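Local coordinates for protein L-talarate/galactarate dehydratase (Salmonella typhimurium, PDB 2PP0) that dehydrates both L-talarate and galactarate to 5-keto-4-deoxy-D-glucarate and, in competition, epimerises L-talarate to galactarate, using one magnesium ion per subunit, at residues 26-31 with 103-108; 94-99 with 113-118. All coordinates share one frame; numbering follows the deposited sequence.

Contact 1: 26-31 with 103-108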
loop_
_atom_site.group_PDB
_atom_site.type_symbol
_atom_site.label_atom_id
_atom_site.label_comp_id
_atom_site.label_asym_id
_atom_site.label_seq_id
_atom_site.Cartn_x
_atom_site.Cartn_y
_atom_site.Cartn_z
ATOM N N ASP B 26 3.301 -14.094 -16.053
ATOM C CA ASP B 26 4.397 -14.995 -15.725
ATOM C C ASP B 26 3.875 -16.084 -14.784
ATOM O O ASP B 26 2.760 -15.986 -14.262
ATOM C CB ASP B 26 5.530 -14.211 -15.050
ATOM C CG ASP B 26 6.867 -14.923 -15.135
ATOM O OD1 ASP B 26 6.885 -16.095 -15.575
ATOM O OD2 ASP B 26 7.901 -14.316 -14.759
ATOM N N ARG B 27 4.682 -17.116 -14.564
ATOM C CA ARG B 27 4.293 -18.226 -13.707
ATOM C C ARG B 27 5.471 -18.768 -12.909
ATOM O O ARG B 27 6.584 -18.875 -13.421
ATOM C CB ARG B 27 3.708 -19.358 -14.558
ATOM C CG ARG B 27 2.379 -19.038 -15.214
ATOM C CD ARG B 27 1.263 -18.990 -14.185
ATOM N NE ARG B 27 -0.054 -18.882 -14.808
ATOM C CZ ARG B 27 -0.556 -17.761 -15.318
ATOM N NH1 ARG B 27 0.147 -16.635 -15.280
ATOM N NH2 ARG B 27 -1.767 -17.767 -15.859
ATOM N N ILE B 28 5.233 -19.109 -11.646
ATOM C CA ILE B 28 6.295 -19.664 -10.819
ATOM C C ILE B 28 6.493 -21.118 -11.258
ATOM O O ILE B 28 5.517 -21.841 -11.460
ATOM C CB ILE B 28 5.920 -19.621 -9.307
ATOM C CG1 ILE B 28 5.832 -18.161 -8.834
ATOM C CG2 ILE B 28 6.964 -20.385 -8.487
ATOM C CD1 ILE B 28 5.303 -17.981 -7.412
ATOM N N GLU B 29 7.741 -21.548 -11.417
ATOM C CA GLU B 29 7.991 -22.923 -11.839
ATOM C C GLU B 29 8.974 -23.668 -10.948
ATOM O O GLU B 29 9.125 -24.879 -11.078
ATOM C CB GLU B 29 8.511 -22.959 -13.286
ATOM C CG GLU B 29 7.589 -22.295 -14.300
ATOM C CD GLU B 29 7.974 -22.617 -15.733
ATOM O OE1 GLU B 29 9.190 -22.684 -16.016
ATOM O OE2 GLU B 29 7.061 -22.788 -16.573
ATOM N N TRP B 30 9.630 -22.953 -10.043
ATOM C CA TRP B 30 10.616 -23.576 -9.166
ATOM C C TRP B 30 10.800 -22.798 -7.870
ATOM O O TRP B 30 10.817 -21.566 -7.873
ATOM C CB TRP B 30 11.958 -23.650 -9.891
ATOM C CG TRP B 30 13.055 -24.323 -9.130
ATOM C CD1 TRP B 30 13.273 -25.666 -9.021
ATOM C CD2 TRP B 30 14.122 -23.683 -8.416
ATOM N NE1 TRP B 30 14.412 -25.902 -8.291
ATOM C CE2 TRP B 30 14.952 -24.703 -7.907
ATOM C CE3 TRP B 30 14.457 -22.346 -8.159
ATOM C CZ2 TRP B 30 16.100 -24.431 -7.158
ATOM C CZ3 TRP B 30 15.600 -22.076 -7.413
ATOM C CH2 TRP B 30 16.407 -23.116 -6.921
ATOM N N VAL B 31 10.951 -23.532 -6.768
ATOM C CA VAL B 31 11.152 -22.936 -5.452
ATOM C C VAL B 31 12.147 -23.760 -4.651
ATOM O O VAL B 31 12.075 -24.987 -4.648
ATOM C CB VAL B 31 9.850 -22.902 -4.623
ATOM C CG1 VAL B 31 10.099 -22.146 -3.322
ATOM C CG2 VAL B 31 8.729 -22.276 -5.410
ATOM N N GLU B 103 1.505 -20.299 -10.025
ATOM C CA GLU B 103 0.908 -19.028 -9.622
ATOM C C GLU B 103 1.581 -17.834 -10.300
ATOM O O GLU B 103 2.786 -17.851 -10.558
ATOM C CB GLU B 103 1.008 -18.859 -8.102
ATOM C CG GLU B 103 0.162 -19.842 -7.281
ATOM C CD GLU B 103 -1.327 -19.636 -7.479
ATOM O OE1 GLU B 103 -1.768 -18.470 -7.464
ATOM O OE2 GLU B 103 -2.061 -20.633 -7.638
ATOM N N ASP B 104 0.794 -16.802 -10.596
ATOM C CA ASP B 104 1.338 -15.585 -11.202
ATOM C C ASP B 104 2.041 -14.893 -10.039
ATOM O O ASP B 104 1.389 -14.393 -9.126
ATOM C CB ASP B 104 0.212 -14.692 -11.725
ATOM C CG ASP B 104 0.730 -13.428 -12.381
ATOM O OD1 ASP B 104 1.789 -12.930 -11.956
ATOM O OD2 ASP B 104 0.068 -12.927 -13.315
ATOM N N PRO B 105 3.380 -14.834 -10.070
ATOM C CA PRO B 105 4.150 -14.204 -8.993
ATOM C C PRO B 105 3.830 -12.752 -8.643
ATOM O O PRO B 105 4.179 -12.286 -7.556
ATOM C CB PRO B 105 5.594 -14.392 -9.454
ATOM C CG PRO B 105 5.469 -14.300 -10.951
ATOM C CD PRO B 105 4.252 -15.166 -11.213
ATOM N N ASN B 106 3.167 -12.031 -9.542
ATOM C CA ASN B 106 2.844 -10.637 -9.259
ATOM C C ASN B 106 1.689 -10.444 -8.285
ATOM O O ASN B 106 1.607 -9.411 -7.627
ATOM C CB ASN B 106 2.556 -9.894 -10.562
ATOM C CG ASN B 106 3.730 -9.947 -11.508
ATOM O OD1 ASN B 106 3.698 -10.651 -12.519
ATOM N ND2 ASN B 106 4.794 -9.231 -11.163
ATOM N N ASP B 107 0.804 -11.430 -8.197
ATOM C CA ASP B 107 -0.349 -11.355 -7.298
ATOM C C ASP B 107 0.070 -11.836 -5.912
ATOM O O ASP B 107 -0.374 -12.876 -5.423
ATOM C CB ASP B 107 -1.496 -12.198 -7.864
ATOM C CG ASP B 107 -1.994 -11.666 -9.205
ATOM O OD1 ASP B 107 -1.639 -10.516 -9.533
ATOM O OD2 ASP B 107 -2.743 -12.373 -9.921
ATOM N N ILE B 108 0.930 -11.040 -5.290
ATOM C CA ILE B 108 1.493 -11.331 -3.985
ATOM C C ILE B 108 0.496 -11.577 -2.853
ATOM O O ILE B 108 0.640 -12.562 -2.120
ATOM C CB ILE B 108 2.491 -10.225 -3.584
ATOM C CG1 ILE B 108 3.603 -10.151 -4.643
ATOM C CG2 ILE B 108 3.089 -10.523 -2.207
ATOM C CD1 ILE B 108 4.713 -9.144 -4.341
HETATM O O HOH W 1 -1.442 -14.124 -15.106
#
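The guanidinium of Arg27 and the carboxylate of Asp104 have planes only 24° apart, yet Asp104 OD2 lies off the guanidinium plane, 4.2 Å from Arg27 NH1, so the two meet as charges alone. In that plane, NH1 instead donates to Asp26 O at 2.9 Å. Here, in the N-terminal capping domain of an enolase-superfamily enzyme, the start of sheet strand 28-40 meets the loop between two helices. Water 1 joins the charges indirectly, accepting from Arg27 NH1 at 3.0 Å and donating to Asp104 OD2 at 2.6 Å. Arginine suits this site because its several N-H groups serve different partners: NH2 donates to the carbonyl of Ala22. Asp104 is likewise shared, forming a salt bridge with Lys153 of the second subunit. Its CG lies anti to the backbone N (chi1 -179°), and OD1 accepts from Asn106 N at 2.9 Å, closing an Asx turn. Pro105 fits the second position of the type I turn from Asp104 to Asp107, its ring fixing phi and needing no N-H acceptor. Its CB touches Ile28 CG1 at 3.8 Å as the two apolar side chains run past one another in opposite senses, while Met142 of helix 127-146 also packs on the proline. Beside them Ile28 N donates to Glu103 O at 3.0 Å, with an N-H...O angle of 153°.

Contact 2: 94-99 with 113-118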
loop_
_atom_site.group_PDB
_atom_site.type_symbol
_atom_site.label_atom_id
_atom_site.label_comp_id
_atom_site.label_asym_id
_atom_site.label_seq_id
_atom_site.Cartn_x
_atom_site.Cartn_y
_atom_site.Cartn_z
ATOM N N LYS B 94 8.252 -25.689 4.075
ATOM C CA LYS B 94 8.410 -26.869 3.240
ATOM C C LYS B 94 7.079 -27.555 2.945
ATOM O O LYS B 94 6.881 -28.084 1.854
ATOM C CB LYS B 94 9.366 -27.855 3.919
ATOM C CG LYS B 94 9.511 -29.190 3.210
ATOM C CD LYS B 94 10.658 -29.978 3.816
ATOM C CE LYS B 94 10.718 -31.400 3.286
ATOM N NZ LYS B 94 11.787 -32.170 3.991
ATOM N N GLU B 95 6.158 -27.531 3.908
ATOM C CA GLU B 95 4.870 -28.199 3.731
ATOM C C GLU B 95 3.843 -27.422 2.895
ATOM O O GLU B 95 2.855 -27.999 2.438
ATOM C CB GLU B 95 4.275 -28.566 5.112
ATOM C CG GLU B 95 3.022 -29.456 5.046
ATOM C CD GLU B 95 2.570 -29.995 6.411
ATOM O OE1 GLU B 95 2.956 -29.431 7.459
ATOM O OE2 GLU B 95 1.807 -30.979 6.430
ATOM N N ILE B 96 4.081 -26.129 2.675
ATOM C CA ILE B 96 3.154 -25.307 1.890
ATOM C C ILE B 96 3.730 -24.744 0.579
ATOM O O ILE B 96 2.974 -24.312 -0.287
ATOM C CB ILE B 96 2.642 -24.087 2.704
ATOM C CG1 ILE B 96 3.820 -23.184 3.083
ATOM C CG2 ILE B 96 1.899 -24.555 3.959
ATOM C CD1 ILE B 96 3.409 -21.887 3.780
ATOM N N ALA B 97 5.054 -24.744 0.446
ATOM C CA ALA B 97 5.726 -24.190 -0.739
ATOM C C ALA B 97 5.213 -24.655 -2.103
ATOM O O ALA B 97 5.164 -23.867 -3.060
ATOM C CB ALA B 97 7.223 -24.441 -0.640
ATOM N N ASP B 98 4.841 -25.927 -2.198
ATOM C CA ASP B 98 4.335 -26.492 -3.446
ATOM C C ASP B 98 3.169 -25.695 -4.033
ATOM O O ASP B 98 2.963 -25.683 -5.247
ATOM C CB ASP B 98 3.916 -27.944 -3.216
ATOM C CG ASP B 98 3.327 -28.161 -1.836
ATOM O OD1 ASP B 98 4.099 -28.147 -0.838
ATOM O OD2 ASP B 98 2.091 -28.332 -1.748
ATOM N N ASN B 99 2.413 -25.025 -3.169
ATOM C CA ASN B 99 1.269 -24.215 -3.599
ATOM C C ASN B 99 1.654 -23.058 -4.525
ATOM O O ASN B 99 0.804 -22.496 -5.207
ATOM C CB ASN B 99 0.553 -23.650 -2.376
ATOM C CG ASN B 99 -0.182 -24.715 -1.603
ATOM O OD1 ASN B 99 -1.239 -25.173 -2.024
ATOM N ND2 ASN B 99 0.383 -25.128 -0.478
ATOM N N THR B 113 -2.728 -15.204 0.594
ATOM C CA THR B 113 -4.018 -15.749 1.009
ATOM C C THR B 113 -4.123 -17.252 0.737
ATOM O O THR B 113 -4.667 -18.001 1.555
ATOM C CB THR B 113 -5.167 -15.001 0.303
ATOM O OG1 THR B 113 -5.192 -13.646 0.769
ATOM C CG2 THR B 113 -6.511 -15.655 0.598
ATOM N N LYS B 114 -3.603 -17.699 -0.403
ATOM C CA LYS B 114 -3.637 -19.121 -0.740
ATOM C C LYS B 114 -2.781 -19.908 0.242
ATOM O O LYS B 114 -3.130 -21.023 0.623
ATOM C CB LYS B 114 -3.112 -19.362 -2.158
ATOM C CG LYS B 114 -3.020 -20.835 -2.529
ATOM C CD LYS B 114 -2.476 -21.032 -3.938
ATOM C CE LYS B 114 -2.480 -22.507 -4.338
ATOM N NZ LYS B 114 -1.888 -22.697 -5.696
ATOM N N LEU B 115 -1.654 -19.327 0.643
ATOM C CA LEU B 115 -0.754 -19.979 1.583
ATOM C C LEU B 115 -1.381 -20.045 2.977
ATOM O O LEU B 115 -1.145 -20.994 3.723
ATOM C CB LEU B 115 0.581 -19.236 1.647
ATOM C CG LEU B 115 1.403 -19.257 0.353
ATOM C CD1 LEU B 115 2.688 -18.473 0.550
ATOM C CD2 LEU B 115 1.705 -20.705 -0.032
ATOM N N LEU B 116 -2.168 -19.030 3.322
ATOM C CA LEU B 116 -2.847 -19.003 4.615
ATOM C C LEU B 116 -3.920 -20.087 4.639
ATOM O O LEU B 116 -4.078 -20.785 5.643
ATOM C CB LEU B 116 -3.486 -17.630 4.869
ATOM C CG LEU B 116 -2.514 -16.504 5.240
ATOM C CD1 LEU B 116 -3.257 -15.175 5.341
ATOM C CD2 LEU B 116 -1.837 -16.830 6.559
ATOM N N TRP B 117 -4.657 -20.230 3.538
ATOM C CA TRP B 117 -5.694 -21.254 3.470
ATOM C C TRP B 117 -5.085 -22.643 3.481
ATOM O O TRP B 117 -5.676 -23.574 4.022
ATOM C CB TRP B 117 -6.559 -21.102 2.215
ATOM C CG TRP B 117 -7.620 -20.058 2.345
ATOM C CD1 TRP B 117 -7.711 -18.888 1.646
ATOM C CD2 TRP B 117 -8.730 -20.070 3.254
ATOM N NE1 TRP B 117 -8.807 -18.168 2.065
ATOM C CE2 TRP B 117 -9.449 -18.870 3.052
ATOM C CE3 TRP B 117 -9.184 -20.979 4.221
ATOM C CZ2 TRP B 117 -10.603 -18.552 3.785
ATOM C CZ3 TRP B 117 -10.331 -20.664 4.951
ATOM C CH2 TRP B 117 -11.025 -19.458 4.727
ATOM N N ALA B 118 -3.909 -22.780 2.871
ATOM C CA ALA B 118 -3.225 -24.069 2.815
ATOM C C ALA B 118 -2.818 -24.505 4.215
ATOM O O ALA B 118 -2.631 -25.689 4.475
ATOM C CB ALA B 118 -1.990 -23.980 1.912
#
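Lys114 reaches Asn99 as a fully extended chain: CG is anti to the backbone N (chi1 175°), and the later torsions stay near 180°, carrying NZ far from its helix. Asn99 has CG anti to its own carbonyl carbon (chi1 -71°), and the two side chains cross obliquely. The ammonium donates to Asn99 O at 2.7 Å, in the carbonyl plane and on a lone pair. Lysine suits the place because its long apolar chain spans the gap to Asn99 with CE against Asn99 CB at 3.8 Å, and its ammonium serves two acceptors, Asn99 O and, in a salt bridge, Glu103. The contact pairs the C-terminal ends of helices 86-96 and 108-118, in the helical part of the N-terminal domain of the mandelate racemase/muconate lactonizing enzyme family, where the backbone beyond helix 86-96 runs on into a 3-10 turn. Asn99 belongs to that turn, and its amide folds back on it. ND2 donates to Ile96 O at 2.7 Å, a carbonyl that also accepts from Asn99 N, so two bonds from one residue grip Ile96 O, and the one from ND2 restrains the rotation of the side-chain amide. Ala118 is small enough to let this amide approach, its CB lying 3.6 Å from Asn99 ND2. Deeper in, Leu115 and Ile96, both buried, bring branched apolar ends together: Leu115 CD2 sits 3.9 Å from Asn99 CB and 4.3 Å from Ile96 CD1. Ile132 of helix 127-146 packs against both Ile96 and Leu115.

Overall arrangement
Both contacts belong to the N-terminal domain, on the same side of the chain's centre, with their own centres about 13 Å apart. Along the sequence their segments alternate: 26-31, 94-99, 103-108, 113-118. The loop of contact 1 is therefore the connection between the two helices paired in contact 2, and the salt bridge from Glu103 OE2 to Lys114 NZ, 2.8 Å, ties one to the other directly. Contact 1 fastens that connection to the antiparallel sheet through strand 28-40, while contact 2 joins helix to helix; helix 127-146 packs against both. Neither lies near the catalytic or magnesium-binding residues, but the loop of contact 1 also reaches the second subunit.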